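F21M12.9 protein (Arabidopsis thaliana, PDB 3ADG) binds double-stranded RNA, here through its first RNA-binding domain, and assists DICER-LIKE 1 in the accurate processing of primary microRNA transcripts in the nucleus. Local coordinates at residues Y23-E28 against A58-A63. Residues are numbered along the deposited sequence; the frame is centred on the assembly and turned at random.
Sequences YEIVKE and AAEQSA
The Tyr-23 ring crosses the Glu-60 side chain at a slant, with Glu-60 CB and CG to one side of its plane and off the CD2 edge, each 3.7 Å from Tyr-23 CD2; ring and carboxylate planes are inclined by 43°. Glu-60 O approaches the ring obliquely, 3.5 Å from Tyr-23 CE2, and Ala-63 CB meets the ring edge-on, 4.5 Å from the same carbon. Lys-6 of helix 5-15 makes a cation-pi contact with this ring. With CG anti to its carbonyl carbon (chi1 -68°) and the chain extended beyond, Glu-60 runs past the tyrosine's CD2 edge toward Ile-25, where OE2 makes van der Waals contacts with aliphatic carbons, 3.6 Å from Tyr-23 CB and 3.2 Å from Ile-25 CD1. No hydrogen bond joins the segments; OE1 instead forms salt bridges with Lys-6 and Arg-56, which probably favour the ionised carboxylate. Without the ring, as with an alanine here, Glu-60 CB and CG would probably lose their cover and Lys-6 its aromatic partner. Outermost strand 22-28 thus packs against helix 56-71; the axes of segments 23-28 and 58-63 approach to 9.2 Å, N-to-C directions 130° apart, within the alpha-beta-beta-beta-alpha fold of the double-stranded RNA-binding domain, whose two helices lie on one face of a three-stranded antiparallel sheet.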
loop_
_atom_site.group_PDB
_atom_site.type_symbol
_atom_site.label_atom_id
_atom_site.label_comp_id
_atom_site.label_asym_id
_atom_site.label_seq_id
_atom_site.Cartn_x
_atom_site.Cartn_y
_atom_site.Cartn_z
ATOM N N TYR A 23 4.031 -5.047 -1.998
ATOM C CA TYR A 23 2.604 -5.009 -1.797
ATOM C C TYR A 23 1.998 -6.408 -1.869
ATOM O O TYR A 23 2.226 -7.151 -2.836
ATOM C CB TYR A 23 1.956 -4.080 -2.835
ATOM C CG TYR A 23 2.397 -2.660 -2.668
ATOM C CD1 TYR A 23 3.609 -2.230 -3.204
ATOM C CD2 TYR A 23 1.625 -1.754 -1.917
ATOM C CE1 TYR A 23 4.040 -0.902 -3.028
ATOM C CE2 TYR A 23 2.038 -0.431 -1.742
ATOM C CZ TYR A 23 3.262 -0.026 -2.278
ATOM O OH TYR A 23 3.703 1.261 -2.087
ATOM N N GLU A 24 1.232 -6.760 -0.843
ATOM C CA GLU A 24 0.338 -7.909 -0.922
ATOM C C GLU A 24 -1.041 -7.368 -1.330
ATOM O O GLU A 24 -1.482 -6.331 -0.815
ATOM C CB GLU A 24 0.246 -8.618 0.428
ATOM C CG GLU A 24 1.482 -9.373 0.877
ATOM C CD GLU A 24 1.387 -9.766 2.340
ATOM O OE1 GLU A 24 2.371 -10.280 2.870
ATOM O OE2 GLU A 24 0.312 -9.540 2.951
ATOM N N ILE A 25 -1.668 -8.028 -2.303
ATOM C CA ILE A 25 -2.997 -7.667 -2.800
ATOM C C ILE A 25 -3.981 -8.772 -2.374
ATOM O O ILE A 25 -3.766 -9.945 -2.680
ATOM C CB ILE A 25 -3.009 -7.531 -4.366
ATOM C CG1 ILE A 25 -1.971 -6.487 -4.854
ATOM C CG2 ILE A 25 -4.409 -7.227 -4.889
ATOM C CD1 ILE A 25 -1.618 -6.577 -6.340
ATOM N N VAL A 26 -5.041 -8.393 -1.668
ATOM C CA VAL A 26 -6.126 -9.302 -1.315
ATOM C C VAL A 26 -7.402 -8.965 -2.111
ATOM O O VAL A 26 -7.836 -7.804 -2.188
ATOM C CB VAL A 26 -6.403 -9.332 0.229
ATOM C CG1 VAL A 26 -7.707 -10.101 0.556
ATOM C CG2 VAL A 26 -5.230 -9.981 0.946
ATOM N N LYS A 27 -7.989 -9.988 -2.721
ATOM C CA LYS A 27 -9.211 -9.807 -3.500
ATOM C C LYS A 27 -10.345 -10.684 -2.943
ATOM O O LYS A 27 -10.152 -11.872 -2.661
ATOM C CB LYS A 27 -8.909 -10.153 -4.957
ATOM C CG LYS A 27 -9.964 -9.841 -5.999
ATOM C CD LYS A 27 -9.451 -10.407 -7.306
ATOM C CE LYS A 27 -10.423 -10.233 -8.435
ATOM N NZ LYS A 27 -9.896 -10.996 -9.562
ATOM N N GLU A 28 -11.535 -10.094 -2.794
ATOM C CA GLU A 28 -12.694 -10.819 -2.263
ATOM C C GLU A 28 -13.986 -10.443 -2.984
ATOM O O GLU A 28 -14.043 -9.457 -3.721
ATOM C CB GLU A 28 -12.892 -10.506 -0.777
ATOM C CG GLU A 28 -11.673 -10.754 0.099
ATOM C CD GLU A 28 -11.927 -10.404 1.552
ATOM O OE1 GLU A 28 -12.978 -9.771 1.867
ATOM O OE2 GLU A 28 -11.073 -10.788 2.378
ATOM N N ALA A 58 -5.604 1.181 -6.491
ATOM C CA ALA A 58 -6.215 2.042 -5.469
ATOM C C ALA A 58 -5.906 1.549 -4.022
ATOM O O ALA A 58 -5.622 2.359 -3.125
ATOM C CB ALA A 58 -7.735 2.162 -5.710
ATOM N N ALA A 59 -5.970 0.225 -3.835
ATOM C CA ALA A 59 -5.641 -0.402 -2.545
ATOM C C ALA A 59 -4.184 -0.145 -2.181
ATOM O O ALA A 59 -3.892 0.227 -1.040
ATOM C CB ALA A 59 -5.947 -1.914 -2.587
ATOM N N GLU A 60 -3.278 -0.364 -3.141
ATOM C CA GLU A 60 -1.849 -0.196 -2.906
ATOM C C GLU A 60 -1.561 1.260 -2.534
ATOM O O GLU A 60 -0.825 1.524 -1.572
ATOM C CB GLU A 60 -1.058 -0.618 -4.143
ATOM C CG GLU A 60 -1.159 -2.129 -4.380
ATOM C CD GLU A 60 -0.436 -2.567 -5.659
ATOM O OE1 GLU A 60 -0.189 -1.709 -6.521
ATOM O OE2 GLU A 60 -0.103 -3.762 -5.782
ATOM N N GLN A 61 -2.171 2.195 -3.268
ATOM C CA GLN A 61 -2.011 3.604 -2.948
ATOM C C GLN A 61 -2.473 3.906 -1.518
ATOM O O GLN A 61 -1.851 4.711 -0.829
ATOM C CB GLN A 61 -2.725 4.487 -3.938
ATOM C CG GLN A 61 -2.076 4.453 -5.296
ATOM C CD GLN A 61 -0.764 5.245 -5.391
ATOM O OE1 GLN A 61 -0.328 5.907 -4.417
ATOM N NE2 GLN A 61 -0.124 5.176 -6.582
ATOM N N SER A 62 -3.576 3.289 -1.095
ATOM C CA SER A 62 -4.123 3.502 0.262
ATOM C C SER A 62 -3.131 2.962 1.336
ATOM O O SER A 62 -2.881 3.636 2.345
ATOM C CB SER A 62 -5.500 2.849 0.371
ATOM O OG SER A 62 -5.993 2.864 1.721
ATOM N N ALA A 63 -2.577 1.780 1.077
ATOM C CA ALA A 63 -1.570 1.158 1.955
ATOM C C ALA A 63 -0.354 2.107 2.083
ATOM O O ALA A 63 0.152 2.308 3.210
ATOM C CB ALA A 63 -1.122 -0.210 1.405
#